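Local atomic coordinates of putative metal resistance protein (Proteus mirabilis, PDB entry 6C29), a protein that probably acts as a protein-disulfide reductase, this chain being its N-terminal periplasmic part of two tandem immunoglobulin-fold domains, which primes the disulfide isomerase ScsC. Residues Gly28-Leu38 with Lys89-Val100. Sequence-based numbering, arbitrary orientation.
Sequences GDVKILLEVQL and KEVVFPIELKSV
Val-30 and Leu-97 begin an antiparallel pairing that runs through Ile-32/Ile-95, Leu-34/Phe-93 and Val-36/Val-91. Each of these hydrogen-bonded pairs exchanges two backbone N-H...O bonds. The bond from Ile-32 N to Ile-95 O is 2.9 Å and nearly straight at 171°. A ninth bond, Leu-38 N to Lys-89 O (3.0 Å), closes one end.

The side chains of these four pairs share one apolar face. The CD1 methyl of Ile-32 reaches diagonally to CD1 of Leu-97 (3.7 Å). Leu-34 lies alongside Phe-93, its CD2 4.0 Å from ring atom CD2. Val-36 CG2 meets the edge of this ring, 4.2 Å from CE2, while Val-91 CG2 sits over one face, toward the rim. Val-100 lies beyond the end of strand 90-97, and its CG2 packs on Val-30 CG2 at 3.5 Å. Val-30 keeps CG1 anti to the backbone N (chi1 -172°), which places CG2 anti to the carbonyl carbon, where Val-100 crosses it.

The opposite face is mixed. Leu-33 CD2 touches Val-92 CG1 (3.7 Å), and the CG of Glu-35 runs beside the Val-92 methyls. Three charged ends find partners outside the two strands: Lys-31 and Glu-35 form salt bridges with Glu-138 and Arg-19, and Glu-96 hydrogen-bonds His-70.

Strands 30-38 and 90-97 are the inner pair of a four-stranded antiparallel sheet in the N-terminal, DsbD-like immunoglobulin-fold domain. Strand 16-24 flanks 30-38, and 68-69 flanks 90-97. Strand 104-114 packs under Ile-32, Leu-34 and Leu-97. Helix 137-145 lies on Leu-33 and Pro-94.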
ATOM      1  N   GLY A  28      -5.963 -11.637 -22.704  1.00 55.53           N
ATOM      2  CA  GLY A  28      -6.195 -12.450 -21.518  1.00 49.45           C
ATOM      3  C   GLY A  28      -5.710 -11.820 -20.221  1.00 44.56           C
ATOM      4  O   GLY A  28      -5.722 -12.462 -19.163  1.00 44.39           O
ATOM      5  N   ASP A  29      -5.265 -10.570 -20.315  1.00 37.70           N
ATOM      6  CA  ASP A  29      -4.851  -9.775 -19.155  1.00 36.78           C
ATOM      7  C   ASP A  29      -6.073  -9.160 -18.477  1.00 30.42           C
ATOM      8  O   ASP A  29      -6.943  -8.615 -19.151  1.00 30.07           O
ATOM      9  CB  ASP A  29      -3.889  -8.662 -19.556  1.00 42.39           C
ATOM     10  CG  ASP A  29      -2.575  -9.191 -20.118  1.00 52.55           C
ATOM     11  OD1 ASP A  29      -2.258 -10.387 -19.899  1.00 52.80           O
ATOM     12  OD2 ASP A  29      -1.855  -8.401 -20.772  1.00 57.71           O
ATOM     13  N   VAL A  30      -6.131  -9.247 -17.150  1.00 23.49           N
ATOM     14  CA  VAL A  30      -7.274  -8.753 -16.410  1.00 20.07           C
ATOM     15  C   VAL A  30      -6.866  -7.552 -15.555  1.00 17.50           C
ATOM     16  O   VAL A  30      -5.856  -7.592 -14.867  1.00 20.88           O
ATOM     17  CB  VAL A  30      -7.900  -9.850 -15.502  1.00 21.00           C
ATOM     18  CG1 VAL A  30      -9.169  -9.371 -14.907  1.00 22.79           C
ATOM     19  CG2 VAL A  30      -8.163 -11.117 -16.309  1.00 22.92           C
ATOM     20  N   LYS A  31      -7.671  -6.497 -15.624  1.00 15.31           N
ATOM     21  CA  LYS A  31      -7.575  -5.357 -14.723  1.00 13.27           C
ATOM     22  C   LYS A  31      -8.746  -5.460 -13.758  1.00 12.88           C
ATOM     23  O   LYS A  31      -9.884  -5.700 -14.183  1.00 13.61           O
ATOM     24  CB  LYS A  31      -7.631  -4.042 -15.502  1.00 16.70           C
ATOM     25  CG  LYS A  31      -6.380  -3.780 -16.310  1.00 20.94           C
ATOM     26  CD  LYS A  31      -6.527  -2.603 -17.274  1.00 24.24           C
ATOM     27  CE  LYS A  31      -6.818  -1.281 -16.607  1.00 25.02           C
ATOM     28  NZ  LYS A  31      -6.843  -0.238 -17.665  1.00 26.32           N
ATOM     29  N   ILE A  32      -8.451  -5.294 -12.471  1.00 13.27           N
ATOM     30  CA  ILE A  32      -9.428  -5.384 -11.395  1.00 13.22           C
ATOM     31  C   ILE A  32      -9.323  -4.128 -10.537  1.00 13.53           C
ATOM     32  O   ILE A  32      -8.217  -3.690 -10.204  1.00 14.34           O
ATOM     33  CB  ILE A  32      -9.166  -6.628 -10.550  1.00 14.81           C
ATOM     34  CG1 ILE A  32      -9.327  -7.877 -11.413  1.00 17.97           C
ATOM     35  CG2 ILE A  32     -10.089  -6.701  -9.372  1.00 18.42           C
ATOM     36  CD1 ILE A  32      -8.454  -8.965 -10.956  1.00 27.46           C
ATOM     37  N   LEU A  33     -10.460  -3.561 -10.160  1.00 12.80           N
ATOM     38  CA  LEU A  33     -10.508  -2.508  -9.171  1.00 13.36           C
ATOM     39  C   LEU A  33     -11.191  -3.033  -7.958  1.00 12.37           C
ATOM     40  O   LEU A  33     -12.326  -3.483  -8.041  1.00 12.99           O
ATOM     41  CB  LEU A  33     -11.272  -1.280  -9.666  1.00 15.17           C
ATOM     42  CG  LEU A  33     -10.521  -0.385 -10.630  1.00 18.13           C
ATOM     43  CD1 LEU A  33     -11.452   0.657 -11.200  1.00 20.96           C
ATOM     44  CD2 LEU A  33      -9.354   0.308  -9.909  1.00 15.45           C
ATOM     45  N   LEU A  34     -10.521  -2.976  -6.829  1.00 10.96           N
ATOM     46  CA  LEU A  34     -11.082  -3.387  -5.555  1.00 11.59           C
ATOM     47  C   LEU A  34     -11.363  -2.149  -4.721  1.00 11.27           C
ATOM     48  O   LEU A  34     -10.441  -1.508  -4.246  1.00 12.82           O
ATOM     49  CB  LEU A  34     -10.135  -4.310  -4.815  1.00 12.28           C
ATOM     50  CG  LEU A  34     -10.598  -4.710  -3.444  1.00 14.84           C
ATOM     51  CD1 LEU A  34     -11.866  -5.551  -3.546  1.00 17.18           C
ATOM     52  CD2 LEU A  34      -9.493  -5.483  -2.739  1.00 17.47           C
ATOM     53  N   GLU A  35     -12.629  -1.791  -4.541  1.00 10.72           N
ATOM     54  CA  GLU A  35     -13.028  -0.642  -3.752  1.00  9.97           C
ATOM     55  C   GLU A  35     -13.350  -1.099  -2.332  1.00  9.68           C
ATOM     56  O   GLU A  35     -14.036  -2.110  -2.141  1.00 12.75           O
ATOM     57  CB  GLU A  35     -14.273   0.033  -4.334  1.00 11.38           C
ATOM     58  CG  GLU A  35     -14.104   0.544  -5.749  1.00 14.55           C
ATOM     59  CD  GLU A  35     -15.444   0.944  -6.359  1.00 19.25           C
ATOM     60  OE1 GLU A  35     -15.906   2.096  -6.124  1.00 21.37           O
ATOM     61  OE2 GLU A  35     -16.079   0.079  -7.001  1.00 20.19           O
ATOM     62  N   VAL A  36     -12.857  -0.353  -1.353  1.00  9.42           N
ATOM     63  CA  VAL A  36     -13.127  -0.598   0.044  1.00  9.81           C
ATOM     64  C   VAL A  36     -13.653   0.664   0.679  1.00 11.03           C
ATOM     65  O   VAL A  36     -12.989   1.695   0.633  1.00 13.52           O
ATOM     66  CB  VAL A  36     -11.888  -1.057   0.777  1.00 11.70           C
ATOM     67  CG1 VAL A  36     -12.192  -1.295   2.222  1.00 13.39           C
ATOM     68  CG2 VAL A  36     -11.324  -2.325   0.143  1.00 12.30           C
ATOM     69  N   GLN A  37     -14.863   0.595   1.243  0.60 10.82           N
ATOM     70  CA  GLN A  37     -15.511   1.696   1.961  0.60 11.06           C
ATOM     71  C   GLN A  37     -15.582   1.362   3.437  0.60 11.15           C
ATOM     72  O   GLN A  37     -16.145   0.332   3.783  0.60 12.32           O
ATOM     73  CB  GLN A  37     -16.932   1.930   1.435  0.60 16.54           C
ATOM     74  CG  GLN A  37     -17.033   2.644   0.097  0.60 21.16           C
ATOM     75  CD  GLN A  37     -16.995   4.167   0.201  0.60 31.18           C
ATOM     76  OE1 GLN A  37     -17.350   4.754   1.225  0.60 31.82           O
ATOM     77  NE2 GLN A  37     -16.553   4.810  -0.873  0.60 33.86           N
ATOM     78  N   LEU A  38     -15.070   2.246   4.291  1.00 11.11           N
ATOM     79  CA  LEU A  38     -14.953   2.003   5.716  1.00 12.01           C
ATOM     80  C   LEU A  38     -15.819   2.935   6.537  1.00 13.88           C
ATOM     81  O   LEU A  38     -15.898   4.129   6.245  1.00 15.62           O
ATOM     82  CB  LEU A  38     -13.515   2.218   6.120  1.00 13.73           C
ATOM     83  CG  LEU A  38     -12.528   1.323   5.377  1.00 15.41           C
ATOM     84  CD1 LEU A  38     -11.127   1.907   5.504  1.00 18.81           C
ATOM     85  CD2 LEU A  38     -12.531  -0.054   5.973  1.00 16.13           C
ATOM     86  N   LYS A  89     -11.295   5.939   5.671  1.00 14.40           N
ATOM     87  CA  LYS A  89     -12.488   6.373   4.912  1.00 13.81           C
ATOM     88  C   LYS A  89     -12.778   5.454   3.723  1.00 12.65           C
ATOM     89  O   LYS A  89     -13.837   4.859   3.657  1.00 13.38           O
ATOM     90  CB  LYS A  89     -12.361   7.824   4.418  1.00 17.95           C
ATOM     91  CG  LYS A  89     -11.792   8.863   5.398  1.00 29.33           C
ATOM     92  CD  LYS A  89     -12.591   9.026   6.660  1.00 35.56           C
ATOM     93  CE  LYS A  89     -11.964  10.132   7.536  1.00 42.60           C
ATOM     94  NZ  LYS A  89     -12.528  10.154   8.913  1.00 49.17           N
ATOM     95  N   GLU A  90     -11.860   5.390   2.772  1.00 11.95           N
ATOM     96  CA  GLU A  90     -12.039   4.604   1.579  1.00 12.51           C
ATOM     97  C   GLU A  90     -10.743   4.493   0.823  1.00 12.64           C
ATOM     98  O   GLU A  90      -9.893   5.377   0.926  1.00 14.65           O
ATOM     99  CB  GLU A  90     -13.116   5.196   0.683  1.00 14.02           C
ATOM    100  CG  GLU A  90     -12.890   6.611   0.321  1.00 19.61           C
ATOM    101  CD  GLU A  90     -14.041   7.101  -0.523  1.00 25.16           C
ATOM    102  OE1 GLU A  90     -13.959   6.868  -1.753  1.00 27.58           O
ATOM    103  OE2 GLU A  90     -15.036   7.631   0.059  1.00 21.62           O
ATOM    104  N   VAL A  91     -10.568   3.381   0.134  1.00  9.96           N
ATOM    105  CA  VAL A  91      -9.400   3.178  -0.686  1.00  9.98           C
ATOM    106  C   VAL A  91      -9.789   2.291  -1.870  1.00 10.89           C
ATOM    107  O   VAL A  91     -10.666   1.436  -1.746  1.00 11.39           O
ATOM    108  CB  VAL A  91      -8.252   2.556   0.135  1.00 10.58           C
ATOM    109  CG1 VAL A  91      -8.662   1.218   0.755  1.00 12.68           C
ATOM    110  CG2 VAL A  91      -7.007   2.388  -0.695  1.00 13.01           C
ATOM    111  N   VAL A  92      -9.142   2.489  -3.011  1.00 10.65           N
ATOM    112  CA  VAL A  92      -9.366   1.670  -4.210  1.00 10.05           C
ATOM    113  C   VAL A  92      -8.053   1.093  -4.687  1.00  9.34           C
ATOM    114  O   VAL A  92      -7.130   1.849  -4.993  1.00 10.34           O
ATOM    115  CB  VAL A  92      -9.984   2.482  -5.359  1.00 10.81           C
ATOM    116  CG1 VAL A  92     -10.277   1.569  -6.558  1.00 11.42           C
ATOM    117  CG2 VAL A  92     -11.249   3.127  -4.912  1.00 13.68           C
ATOM    118  N   PHE A  93      -7.947  -0.237  -4.722  1.00  8.40           N
ATOM    119  CA  PHE A  93      -6.753  -0.931  -5.140  1.00  9.21           C
ATOM    120  C   PHE A  93      -6.858  -1.354  -6.603  1.00 10.25           C
ATOM    121  O   PHE A  93      -7.699  -2.187  -6.934  1.00 12.04           O
ATOM    122  CB  PHE A  93      -6.514  -2.167  -4.260  1.00 11.13           C
ATOM    123  CG  PHE A  93      -6.354  -1.859  -2.802  1.00 10.18           C
ATOM    124  CD1 PHE A  93      -5.203  -1.274  -2.336  1.00  9.85           C
ATOM    125  CD2 PHE A  93      -7.355  -2.166  -1.880  1.00 11.07           C
ATOM    126  CE1 PHE A  93      -5.040  -0.982  -1.004  1.00 11.04           C
ATOM    127  CE2 PHE A  93      -7.187  -1.874  -0.539  1.00 12.41           C
ATOM    128  CZ  PHE A  93      -6.023  -1.286  -0.097  1.00 11.95           C
ATOM    129  N   PRO A  94      -6.032  -0.786  -7.494  1.00 10.14           N
ATOM    130  CA  PRO A  94      -5.904  -1.353  -8.837  1.00 10.77           C
ATOM    131  C   PRO A  94      -5.014  -2.585  -8.834  1.00 12.03           C
ATOM    132  O   PRO A  94      -3.931  -2.544  -8.240  1.00 13.75           O
ATOM    133  CB  PRO A  94      -5.269  -0.223  -9.650  1.00 10.77           C
ATOM    134  CG  PRO A  94      -4.960   0.893  -8.664  1.00 12.30           C
ATOM    135  CD  PRO A  94      -5.121   0.343  -7.293  1.00  9.90           C
ATOM    136  N   ILE A  95      -5.480  -3.640  -9.479  1.00 12.88           N
ATOM    137  CA  ILE A  95      -4.823  -4.924  -9.540  1.00 13.63           C
ATOM    138  C   ILE A  95      -4.762  -5.351 -11.006  1.00 14.60           C
ATOM    139  O   ILE A  95      -5.658  -5.025 -11.789  1.00 15.51           O
ATOM    140  CB  ILE A  95      -5.581  -5.949  -8.702  1.00 16.28           C
ATOM    141  CG1 ILE A  95      -5.600  -5.505  -7.230  1.00 16.20           C
ATOM    142  CG2 ILE A  95      -4.957  -7.311  -8.828  1.00 21.42           C
ATOM    143  CD1 ILE A  95      -6.677  -6.153  -6.427  1.00 20.19           C
ATOM    144  N   GLU A  96      -3.672  -6.003 -11.384  1.00 14.36           N
ATOM    145  CA  GLU A  96      -3.536  -6.542 -12.731  0.64 16.38           C
ATOM    146  C   GLU A  96      -3.118  -7.998 -12.633  1.00 17.28           C
ATOM    147  O   GLU A  96      -2.272  -8.343 -11.817  1.00 18.19           O
ATOM    148  CB  GLU A  96      -2.520  -5.740 -13.543  0.64 19.24           C
ATOM    149  CG  GLU A  96      -2.994  -4.325 -13.884  0.64 23.63           C
ATOM    150  CD  GLU A  96      -1.965  -3.491 -14.646  0.64 27.43           C
ATOM    151  OE1 GLU A  96      -1.929  -3.581 -15.895  0.64 27.81           O
ATOM    152  OE2 GLU A  96      -1.194  -2.735 -14.002  0.64 32.14           O
ATOM    153  N   LEU A  97      -3.713  -8.827 -13.495  1.00 20.27           N
ATOM    154  CA  LEU A  97      -3.445 -10.264 -13.565  1.00 22.00           C
ATOM    155  C   LEU A  97      -3.180 -10.629 -15.018  1.00 20.71           C
ATOM    156  O   LEU A  97      -3.759 -10.033 -15.922  1.00 22.65           O
ATOM    157  CB  LEU A  97      -4.619 -11.135 -13.081  1.00 25.27           C
ATOM    158  CG  LEU A  97      -5.234 -10.929 -11.716  1.00 28.95           C
ATOM    159  CD1 LEU A  97      -6.363 -11.912 -11.570  1.00 34.73           C
ATOM    160  CD2 LEU A  97      -4.225 -11.135 -10.611  1.00 31.86           C
ATOM    161  N   LYS A  98      -2.249 -11.552 -15.222  1.00 27.05           N
ATOM    162  CA  LYS A  98      -1.975 -12.127 -16.550  1.00 37.53           C
ATOM    163  C   LYS A  98      -2.280 -13.621 -16.589  1.00 43.23           C
ATOM    164  O   LYS A  98      -2.391 -14.274 -15.551  1.00 41.14           O
ATOM    165  CB  LYS A  98      -0.539 -11.849 -16.980  1.00 45.43           C
ATOM    166  CG  LYS A  98      -0.278 -10.382 -17.260  1.00 54.30           C
ATOM    167  CD  LYS A  98       1.134 -10.171 -17.733  1.00 61.33           C
ATOM    168  CE  LYS A  98       1.410  -8.709 -18.024  1.00 66.93           C
ATOM    169  NZ  LYS A  98       2.852  -8.529 -18.321  1.00 69.70           N
ATOM    170  N   SER A  99      -2.516 -14.124 -17.794  1.00 52.12           N
ATOM    171  CA  SER A  99      -2.734 -15.550 -18.021  1.00 54.41           C
ATOM    172  C   SER A  99      -3.882 -16.117 -17.211  1.00 47.81           C
ATOM    173  O   SER A  99      -3.751 -17.172 -16.570  1.00 51.51           O
ATOM    174  CB  SER A  99      -1.458 -16.326 -17.674  1.00 57.54           C
ATOM    175  OG  SER A  99      -0.334 -15.775 -18.328  1.00 58.73           O
ATOM    176  N   VAL A 100      -5.018 -15.432 -17.260  1.00 34.46           N
ATOM    177  CA  VAL A 100      -6.240 -15.991 -16.728  1.00 26.91           C
ATOM    178  C   VAL A 100      -6.835 -16.828 -17.841  1.00 26.51           C
ATOM    179  O   VAL A 100      -7.229 -16.284 -18.868  1.00 29.40           O
ATOM    180  CB  VAL A 100      -7.227 -14.906 -16.280  1.00 28.06           C
ATOM    181  CG1 VAL A 100      -8.556 -15.507 -15.822  1.00 29.90           C
ATOM    182  CG2 VAL A 100      -6.607 -14.064 -15.172  1.00 31.98           C
TER